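Local coordinates for protein collagen adhesin (Enterococcus faecalis, PDB 2OKM) that probably binds collagen as a cell-wall-anchored surface adhesin, of which this chain is the N2 subdomain, at residues 4-9 / 126-131; 71-74 / 79-82; 75-80 / 94-99. One frame throughout, in Å; residues are numbered along the deposited sequence.

All three contacts lie in one collagen-binding domain, a sandwich of two antiparallel sheets. Interaction 1 is the buried one: aromatic and aliphatic side chains join the start of strand 7-12 and the loop before it to the end of strand 119-128 and the residues after it, with a sulfate bound to a backbone N-H beside them. Interactions 2 and 3 are partly buried, touch one another and share K79 and I80 of strand 78-82, an outermost strand of the second sheet. In interaction 2 a helix glutamate binds the strand backbone; in interaction 3 a surface lysine lies over a tyrosine and reaches a carbonyl at the helix end. Apolar stacking in the core thus gives way to charge-to-backbone bonds at the periphery.

Interaction 1: 4-9 / 126-131; sequences YPFFYK and INYQLN. With SO4 (sulfate ion), chain B.
The backbone N of F6, whose ring packs on Y128, donates to O4 of a sulfate at 2.8 Å, an almost straight bond (167°). The anion, probably from the crystallisation liquor, also lies beside P5. F6 carries the contact. With CG turned away from its own N (chi1 -180°), the ring reaches across to Y128 and lies face to face with it, centroids 4.0 Å apart and planes inclined by 23°. The overlap is offset: CD2 of F6 sits over the middle of the tyrosine ring, whereas CD1 of Y128 lies toward the rim of the phenylalanine. The closest approach is F6 CE2 to Y128 CG, 3.4 Å. L130 adds its CD2 methyl obliquely against F6 CE1, at 3.7 Å. One step deeper, the CD1 methyl of I126 meets F7 at CG, 3.6 Å away, and the two side chains cross at a slant. Y124 meets the F7 ring edge-to-face, and I37 and I39 of strand 37-43 extend the apolar cluster. Y128 keeps its hydroxyl in a weak hydrogen bond to E138. F7 and I126 face each other between the two sheets, and F6, Y128 and L130 continue the packing where the strands run into loops: the interior of an immunoglobulin-like β-sandwich.

Interaction 2: 71-74 / 79-82; sequences EFEQ and KIDF
OE1 of E73 accepts the backbone N-H of I80 at 3.0 Å, in a nearly straight bond (166°) that uses the anti lone pair, directed away from the other carboxylate oxygen. A water donates to the same OE1 at 2.9 Å and to I80 O at 2.7 Å, so OE1 holds I80 N directly and I80 O through the water. The I80 methyl CG2 lies 3.6 Å from OE1, and the backbone of K79 passes alongside the glutamate, its CA 3.7 Å from OE1. CG of E73 is anti to the carbonyl carbon (chi1 -67°) and the chain beyond is extended, which carries the carboxylate from the helix across to the strand. F72 approaches obliquely, CE2 at 3.8 Å from K79 N. Its buried ring stacks on F56 and meets F92, and so packs inward from the helix. Strand 78-82 is one of the two outermost strands of its sheet within the chain: K79 and D81 pair with R91 and N89 of the adjoining strand, while I80 turns its N-H to the helix glutamate. The K79 ammonium, NZ 6.7 Å from E73 OE1, forms no salt bridge with it. Two donors on one oxygen would probably stabilise the ionised carboxylate, which gives this edge-strand N-H an acceptor that no neighbouring strand of the chain supplies.

Interaction 3: 75-80 / 94-99; sequences QGYGKI and RDKARF
K96 sends its side chain across the ring of Y77 to a backbone carbonyl at the end of a helix. CB starts beside the CD2-CE2 side of the ring, above its plane, 3.6 Å from Y77 CD2. CG lies anti to the carbonyl carbon (chi1 -70°) and the rest of the chain is extended, so the methylenes cross the tyrosine at about a right angle to its own direction. CD comes down on the face, 3.9 Å from the Y77 ring centroid and 14° off the normal, a CH-pi contact; on another flank it lies 3.9 Å from G76 O. CE passes 3.4 Å from Q75 O, and NZ donates to that same oxygen at 2.6 Å, meeting the carbonyl nearly end-on (165°). The ammonium remains over the ring, NZ 4.9 Å from the Y77 centroid, and adds a cation-pi interaction. The acceptor belongs to the turn closing helix 69-74: G76, with positive phi, is the C-prime residue of a Schellman motif in which Y77 N reaches F72 O and G76 N reaches E73 O. K65 bonds both Y77 OH and Q75 OE1, the latter in plane at the tyrosine edge, so one lysine satisfies the polar ends of both residues. The positive charge of K96 therefore sits at the carbonyl-rich C-terminal end of a helix, where it would be expected to offset the partial negative charge, while CD packs on the tyrosine face.

Interaction 1: 4-9 / 126-131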
loop_
_atom_site.group_PDB
_atom_site.type_symbol
_atom_site.label_atom_id
_atom_site.label_comp_id
_atom_site.label_asym_id
_atom_site.label_seq_id
_atom_site.Cartn_x
_atom_site.Cartn_y
_atom_site.Cartn_z
ATOM N N TYR A 4 -8.981 -9.040 9.727
ATOM C CA TYR A 4 -8.406 -7.746 9.368
ATOM C C TYR A 4 -9.350 -6.955 8.475
ATOM O O TYR A 4 -10.256 -7.515 7.864
ATOM C CB TYR A 4 -7.099 -7.944 8.590
ATOM C CG TYR A 4 -5.967 -8.581 9.359
ATOM C CD1 TYR A 4 -5.237 -7.852 10.295
ATOM C CD2 TYR A 4 -5.614 -9.913 9.139
ATOM C CE1 TYR A 4 -4.180 -8.430 10.995
ATOM C CE2 TYR A 4 -4.557 -10.503 9.833
ATOM C CZ TYR A 4 -3.847 -9.755 10.757
ATOM O OH TYR A 4 -2.800 -10.328 11.443
ATOM N N PRO A 5 -9.168 -5.629 8.407
ATOM C CA PRO A 5 -10.067 -4.885 7.524
ATOM C C PRO A 5 -9.623 -5.247 6.109
ATOM O O PRO A 5 -8.546 -5.824 5.934
ATOM C CB PRO A 5 -9.769 -3.426 7.864
ATOM C CG PRO A 5 -8.351 -3.462 8.342
ATOM C CD PRO A 5 -8.293 -4.724 9.170
ATOM N N PHE A 6 -10.438 -4.933 5.108
ATOM C CA PHE A 6 -10.049 -5.238 3.740
ATOM C C PHE A 6 -8.762 -4.487 3.431
ATOM O O PHE A 6 -7.911 -4.969 2.686
ATOM C CB PHE A 6 -11.120 -4.807 2.746
ATOM C CG PHE A 6 -10.760 -5.110 1.324
ATOM C CD1 PHE A 6 -10.875 -6.402 0.826
ATOM C CD2 PHE A 6 -10.238 -4.117 0.503
ATOM C CE1 PHE A 6 -10.473 -6.704 -0.474
ATOM C CE2 PHE A 6 -9.831 -4.409 -0.798
ATOM C CZ PHE A 6 -9.949 -5.704 -1.285
ATOM N N PHE A 7 -8.635 -3.291 3.994
ATOM C CA PHE A 7 -7.438 -2.498 3.777
ATOM C C PHE A 7 -7.065 -1.616 4.949
ATOM O O PHE A 7 -7.918 -1.008 5.595
ATOM C CB PHE A 7 -7.582 -1.606 2.538
ATOM C CG PHE A 7 -6.387 -0.717 2.300
ATOM C CD1 PHE A 7 -6.342 0.575 2.813
ATOM C CD2 PHE A 7 -5.277 -1.205 1.620
ATOM C CE1 PHE A 7 -5.203 1.369 2.656
ATOM C CE2 PHE A 7 -4.135 -0.424 1.457
ATOM C CZ PHE A 7 -4.098 0.865 1.977
ATOM N N TYR A 8 -5.771 -1.571 5.229
ATOM C CA TYR A 8 -5.266 -0.704 6.268
ATOM C C TYR A 8 -3.820 -0.379 5.981
ATOM O O TYR A 8 -3.119 -1.114 5.273
ATOM C CB TYR A 8 -5.435 -1.303 7.674
ATOM C CG TYR A 8 -4.519 -2.439 8.044
ATOM C CD1 TYR A 8 -4.838 -3.754 7.715
ATOM C CD2 TYR A 8 -3.357 -2.206 8.784
ATOM C CE1 TYR A 8 -4.028 -4.810 8.122
ATOM C CE2 TYR A 8 -2.544 -3.253 9.193
ATOM C CZ TYR A 8 -2.887 -4.551 8.861
ATOM O OH TYR A 8 -2.094 -5.589 9.283
ATOM N N LYS A 9 -3.382 0.739 6.535
ATOM C CA LYS A 9 -2.037 1.205 6.322
ATOM C C LYS A 9 -1.378 1.628 7.626
ATOM O O LYS A 9 -1.992 2.315 8.450
ATOM C CB LYS A 9 -2.110 2.377 5.361
ATOM C CG LYS A 9 -0.829 3.060 5.126
ATOM C CD LYS A 9 -1.106 4.202 4.218
ATOM C CE LYS A 9 -0.035 5.168 4.402
ATOM N NZ LYS A 9 1.256 4.579 3.990
ATOM N N ILE A 126 -9.233 4.607 -1.106
ATOM C CA ILE A 126 -9.253 3.322 -1.790
ATOM C C ILE A 126 -10.655 2.943 -2.233
ATOM O O ILE A 126 -11.623 3.149 -1.508
ATOM C CB ILE A 126 -8.677 2.195 -0.896
ATOM C CG1 ILE A 126 -8.610 0.887 -1.687
ATOM C CG2 ILE A 126 -9.527 2.023 0.354
ATOM C CD1 ILE A 126 -7.983 -0.259 -0.912
ATOM N N ASN A 127 -10.746 2.406 -3.446
ATOM C CA ASN A 127 -12.007 1.960 -4.029
ATOM C C ASN A 127 -11.902 0.464 -4.292
ATOM O O ASN A 127 -10.907 -0.002 -4.844
ATOM C CB ASN A 127 -12.267 2.686 -5.355
ATOM C CG ASN A 127 -12.741 4.114 -5.158
ATOM O OD1 ASN A 127 -13.857 4.351 -4.688
ATOM N ND2 ASN A 127 -11.892 5.076 -5.510
ATOM N N TYR A 128 -12.920 -0.287 -3.884
ATOM C CA TYR A 128 -12.934 -1.730 -4.103
ATOM C C TYR A 128 -14.359 -2.263 -3.980
ATOM O O TYR A 128 -15.251 -1.557 -3.513
ATOM C CB TYR A 128 -12.008 -2.433 -3.100
ATOM C CG TYR A 128 -12.431 -2.332 -1.648
ATOM C CD1 TYR A 128 -13.302 -3.265 -1.085
ATOM C CD2 TYR A 128 -11.935 -1.318 -0.829
ATOM C CE1 TYR A 128 -13.662 -3.191 0.262
ATOM C CE2 TYR A 128 -12.290 -1.235 0.515
ATOM C CZ TYR A 128 -13.151 -2.176 1.054
ATOM O OH TYR A 128 -13.488 -2.103 2.387
ATOM N N GLN A 129 -14.576 -3.501 -4.413
ATOM C CA GLN A 129 -15.904 -4.098 -4.332
ATOM C C GLN A 129 -15.811 -5.596 -4.079
ATOM O O GLN A 129 -15.096 -6.311 -4.781
ATOM C CB GLN A 129 -16.692 -3.834 -5.620
ATOM C CG GLN A 129 -18.143 -4.303 -5.561
ATOM C CD GLN A 129 -18.974 -3.825 -6.740
ATOM O OE1 GLN A 129 -20.169 -4.106 -6.821
ATOM N NE2 GLN A 129 -18.345 -3.097 -7.656
ATOM N N LEU A 130 -16.541 -6.060 -3.070
ATOM C CA LEU A 130 -16.548 -7.472 -2.712
ATOM C C LEU A 130 -17.780 -8.174 -3.269
ATOM O O LEU A 130 -18.684 -7.533 -3.808
ATOM C CB LEU A 130 -16.522 -7.629 -1.191
ATOM C CG LEU A 130 -15.401 -6.892 -0.453
ATOM C CD1 LEU A 130 -15.475 -7.220 1.031
ATOM C CD2 LEU A 130 -14.050 -7.294 -1.022
ATOM N N ASN A 131 -17.807 -9.496 -3.131
ATOM C CA ASN A 131 -18.922 -10.305 -3.609
ATOM C C ASN A 131 -20.239 -9.963 -2.928
ATOM O O ASN A 131 -20.283 -9.705 -1.722
ATOM C CB ASN A 131 -18.620 -11.791 -3.401
ATOM C CG ASN A 131 -18.065 -12.454 -4.642
ATOM O OD1 ASN A 131 -17.591 -13.588 -4.592
ATOM N ND2 ASN A 131 -18.134 -11.755 -5.769
HETATM S S SO4 B . -13.550 -3.519 7.048
HETATM O O1 SO4 B . -13.174 -4.388 8.179
HETATM O O2 SO4 B . -15.018 -3.468 6.914
HETATM O O3 SO4 B . -13.027 -2.161 7.289
HETATM O O4 SO4 B . -12.969 -4.050 5.805
#

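Interaction 2: 71-74 / 79-82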
loop_
_atom_site.group_PDB
_atom_site.type_symbol
_atom_site.label_atom_id
_atom_site.label_comp_id
_atom_site.label_asym_id
_atom_site.label_seq_id
_atom_site.Cartn_x
_atom_site.Cartn_y
_atom_site.Cartn_z
ATOM N N GLU A 71 8.279 -6.467 -11.511
ATOM C CA GLU A 71 7.735 -7.817 -11.622
ATOM C C GLU A 71 6.222 -7.815 -11.392
ATOM O O GLU A 71 5.480 -8.542 -12.053
ATOM C CB GLU A 71 8.446 -8.744 -10.626
ATOM C CG GLU A 71 9.889 -9.060 -11.032
ATOM C CD GLU A 71 10.739 -9.638 -9.908
ATOM O OE1 GLU A 71 11.876 -10.074 -10.196
ATOM O OE2 GLU A 71 10.292 -9.650 -8.741
ATOM N N PHE A 72 5.775 -6.984 -10.454
ATOM C CA PHE A 72 4.360 -6.841 -10.124
ATOM C C PHE A 72 3.596 -6.447 -11.390
ATOM O O PHE A 72 2.532 -6.987 -11.695
ATOM C CB PHE A 72 4.213 -5.751 -9.047
ATOM C CG PHE A 72 2.789 -5.397 -8.703
ATOM C CD1 PHE A 72 2.022 -6.222 -7.883
ATOM C CD2 PHE A 72 2.227 -4.211 -9.170
ATOM C CE1 PHE A 72 0.716 -5.861 -7.531
ATOM C CE2 PHE A 72 0.925 -3.843 -8.825
ATOM C CZ PHE A 72 0.168 -4.667 -8.006
ATOM N N GLU A 73 4.155 -5.500 -12.133
ATOM C CA GLU A 73 3.521 -5.039 -13.355
ATOM C C GLU A 73 3.694 -6.017 -14.516
ATOM O O GLU A 73 2.749 -6.280 -15.258
ATOM C CB GLU A 73 4.073 -3.664 -13.731
ATOM C CG GLU A 73 3.671 -2.586 -12.739
ATOM C CD GLU A 73 4.214 -1.221 -13.095
ATOM O OE1 GLU A 73 3.624 -0.217 -12.645
ATOM O OE2 GLU A 73 5.233 -1.150 -13.815
ATOM N N GLN A 74 4.896 -6.560 -14.664
ATOM C CA GLN A 74 5.180 -7.498 -15.746
ATOM C C GLN A 74 4.315 -8.753 -15.649
ATOM O O GLN A 74 3.901 -9.312 -16.667
ATOM C CB GLN A 74 6.665 -7.883 -15.724
ATOM C CG GLN A 74 7.158 -8.651 -16.952
ATOM C CD GLN A 74 6.627 -10.067 -17.024
ATOM O OE1 GLN A 74 6.770 -10.845 -16.080
ATOM N NE2 GLN A 74 6.014 -10.413 -18.151
ATOM N N LYS A 79 -0.748 -1.952 -11.605
ATOM C CA LYS A 79 0.059 -0.861 -12.123
ATOM C C LYS A 79 0.148 0.288 -11.128
ATOM O O LYS A 79 -0.791 0.538 -10.373
ATOM C CB LYS A 79 -0.575 -0.373 -13.428
ATOM C CG LYS A 79 0.213 0.667 -14.197
ATOM C CD LYS A 79 -0.420 0.879 -15.565
ATOM C CE LYS A 79 0.484 1.685 -16.481
ATOM N NZ LYS A 79 -0.010 1.658 -17.890
ATOM N N ILE A 80 1.282 0.979 -11.120
ATOM C CA ILE A 80 1.453 2.123 -10.235
ATOM C C ILE A 80 1.664 3.341 -11.117
ATOM O O ILE A 80 2.129 3.224 -12.251
ATOM C CB ILE A 80 2.674 1.958 -9.292
ATOM C CG1 ILE A 80 2.574 2.958 -8.136
ATOM C CG2 ILE A 80 3.982 2.200 -10.058
ATOM C CD1 ILE A 80 3.534 2.664 -6.997
ATOM N N ASP A 81 1.293 4.505 -10.602
ATOM C CA ASP A 81 1.468 5.750 -11.334
ATOM C C ASP A 81 1.899 6.798 -10.327
ATOM O O ASP A 81 1.122 7.178 -9.450
ATOM C CB ASP A 81 0.157 6.182 -12.006
ATOM C CG ASP A 81 0.308 7.462 -12.820
ATOM O OD1 ASP A 81 -0.699 7.931 -13.392
ATOM O OD2 ASP A 81 1.434 7.997 -12.887
ATOM N N PHE A 82 3.146 7.239 -10.426
ATOM C CA PHE A 82 3.628 8.273 -9.522
ATOM C C PHE A 82 3.171 9.587 -10.147
ATOM O O PHE A 82 3.771 10.068 -11.110
ATOM C CB PHE A 82 5.152 8.220 -9.406
ATOM C CG PHE A 82 5.666 6.946 -8.788
ATOM C CD1 PHE A 82 6.254 5.961 -9.575
ATOM C CD2 PHE A 82 5.529 6.719 -7.422
ATOM C CE1 PHE A 82 6.703 4.764 -9.008
ATOM C CE2 PHE A 82 5.974 5.528 -6.844
ATOM C CZ PHE A 82 6.560 4.550 -7.641
HETATM O O HOH W 1 4.030 2.279 -13.973
#

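Interaction 3: 75-80 / 94-99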
loop_
_atom_site.group_PDB
_atom_site.type_symbol
_atom_site.label_atom_id
_atom_site.label_comp_id
_atom_site.label_asym_id
_atom_site.label_seq_id
_atom_site.Cartn_x
_atom_site.Cartn_y
_atom_site.Cartn_z
ATOM N N GLN A 75 4.026 -9.184 -14.423
ATOM C CA GLN A 75 3.224 -10.384 -14.210
ATOM C C GLN A 75 1.713 -10.179 -14.227
ATOM O O GLN A 75 0.953 -11.107 -13.951
ATOM C CB GLN A 75 3.658 -11.069 -12.911
ATOM C CG GLN A 75 5.035 -11.710 -13.025
ATOM C CD GLN A 75 5.512 -12.332 -11.731
ATOM O OE1 GLN A 75 4.754 -13.011 -11.040
ATOM N NE2 GLN A 75 6.784 -12.118 -11.405
ATOM N N GLY A 76 1.280 -8.964 -14.546
ATOM C CA GLY A 76 -0.140 -8.679 -14.632
ATOM C C GLY A 76 -0.925 -8.531 -13.343
ATOM O O GLY A 76 -2.128 -8.784 -13.326
ATOM N N TYR A 77 -0.264 -8.120 -12.264
ATOM C CA TYR A 77 -0.952 -7.936 -10.992
ATOM C C TYR A 77 -1.573 -6.552 -10.883
ATOM O O TYR A 77 -2.565 -6.363 -10.188
ATOM C CB TYR A 77 0.004 -8.110 -9.809
ATOM C CG TYR A 77 0.345 -9.537 -9.470
ATOM C CD1 TYR A 77 1.536 -10.109 -9.902
ATOM C CD2 TYR A 77 -0.517 -10.312 -8.694
ATOM C CE1 TYR A 77 1.868 -11.421 -9.567
ATOM C CE2 TYR A 77 -0.193 -11.628 -8.356
ATOM C CZ TYR A 77 1.001 -12.171 -8.794
ATOM O OH TYR A 77 1.343 -13.459 -8.451
ATOM N N GLY A 78 -0.976 -5.575 -11.554
ATOM C CA GLY A 78 -1.509 -4.231 -11.467
ATOM C C GLY A 78 -0.572 -3.193 -12.039
ATOM O O GLY A 78 0.313 -3.507 -12.835
ATOM N N LYS A 79 -0.748 -1.952 -11.605
ATOM C CA LYS A 79 0.059 -0.861 -12.123
ATOM C C LYS A 79 0.148 0.288 -11.128
ATOM O O LYS A 79 -0.791 0.538 -10.373
ATOM C CB LYS A 79 -0.575 -0.373 -13.428
ATOM C CG LYS A 79 0.213 0.667 -14.197
ATOM C CD LYS A 79 -0.420 0.879 -15.565
ATOM C CE LYS A 79 0.484 1.685 -16.481
ATOM N NZ LYS A 79 -0.010 1.658 -17.890
ATOM N N ILE A 80 1.282 0.979 -11.120
ATOM C CA ILE A 80 1.453 2.123 -10.235
ATOM C C ILE A 80 1.664 3.341 -11.117
ATOM O O ILE A 80 2.129 3.224 -12.251
ATOM C CB ILE A 80 2.674 1.958 -9.292
ATOM C CG1 ILE A 80 2.574 2.958 -8.136
ATOM C CG2 ILE A 80 3.982 2.200 -10.058
ATOM C CD1 ILE A 80 3.534 2.664 -6.997
ATOM N N ARG A 94 -8.347 -7.079 -10.900
ATOM C CA ARG A 94 -9.308 -8.030 -10.356
ATOM C C ARG A 94 -8.873 -9.493 -10.294
ATOM O O ARG A 94 -8.823 -10.089 -9.216
ATOM C CB ARG A 94 -10.612 -7.923 -11.158
ATOM C CG ARG A 94 -11.843 -8.555 -10.520
ATOM C CD ARG A 94 -11.834 -10.073 -10.576
ATOM N NE ARG A 94 -13.116 -10.638 -10.151
ATOM C CZ ARG A 94 -14.133 -10.896 -10.967
ATOM N NH1 ARG A 94 -14.029 -10.646 -12.265
ATOM N NH2 ARG A 94 -15.259 -11.408 -10.483
ATOM N N ASP A 95 -8.566 -10.078 -11.447
ATOM C CA ASP A 95 -8.216 -11.491 -11.488
ATOM C C ASP A 95 -7.183 -12.008 -10.500
ATOM O O ASP A 95 -7.462 -12.951 -9.755
ATOM C CB ASP A 95 -7.810 -11.904 -12.905
ATOM C CG ASP A 95 -9.000 -12.295 -13.752
ATOM O OD1 ASP A 95 -8.797 -12.956 -14.792
ATOM O OD2 ASP A 95 -10.138 -11.940 -13.375
ATOM N N LYS A 96 -5.996 -11.412 -10.483
ATOM C CA LYS A 96 -4.970 -11.895 -9.573
ATOM C C LYS A 96 -5.137 -11.419 -8.135
ATOM O O LYS A 96 -4.393 -11.835 -7.243
ATOM C CB LYS A 96 -3.576 -11.561 -10.120
ATOM C CG LYS A 96 -3.235 -12.385 -11.367
ATOM C CD LYS A 96 -1.760 -12.344 -11.737
ATOM C CE LYS A 96 -1.492 -13.244 -12.943
ATOM N NZ LYS A 96 -0.043 -13.376 -13.273
ATOM N N ALA A 97 -6.133 -10.569 -7.902
ATOM C CA ALA A 97 -6.401 -10.080 -6.554
ATOM C C ALA A 97 -7.441 -10.963 -5.862
ATOM O O ALA A 97 -7.575 -10.932 -4.640
ATOM C CB ALA A 97 -6.881 -8.635 -6.601
ATOM N N ARG A 98 -8.183 -11.750 -6.638
ATOM C CA ARG A 98 -9.195 -12.626 -6.051
ATOM C C ARG A 98 -8.547 -13.610 -5.079
ATOM O O ARG A 98 -7.617 -14.325 -5.446
ATOM C CB ARG A 98 -9.927 -13.420 -7.138
ATOM C CG ARG A 98 -10.638 -12.569 -8.171
ATOM C CD ARG A 98 -11.419 -13.444 -9.145
ATOM N NE ARG A 98 -12.546 -14.107 -8.496
ATOM C CZ ARG A 98 -13.324 -15.009 -9.087
ATOM N NH1 ARG A 98 -13.098 -15.357 -10.347
ATOM N NH2 ARG A 98 -14.328 -15.563 -8.418
ATOM N N PHE A 99 -9.049 -13.638 -3.845
ATOM C CA PHE A 99 -8.556 -14.544 -2.807
ATOM C C PHE A 99 -7.055 -14.416 -2.571
ATOM O O PHE A 99 -6.393 -15.371 -2.152
ATOM C CB PHE A 99 -8.887 -15.995 -3.177
ATOM C CG PHE A 99 -10.318 -16.207 -3.582
ATOM C CD1 PHE A 99 -10.655 -16.424 -4.916
ATOM C CD2 PHE A 99 -11.332 -16.170 -2.635
ATOM C CE1 PHE A 99 -11.985 -16.595 -5.298
ATOM C CE2 PHE A 99 -12.666 -16.341 -3.005
ATOM C CZ PHE A 99 -12.991 -16.554 -4.338
#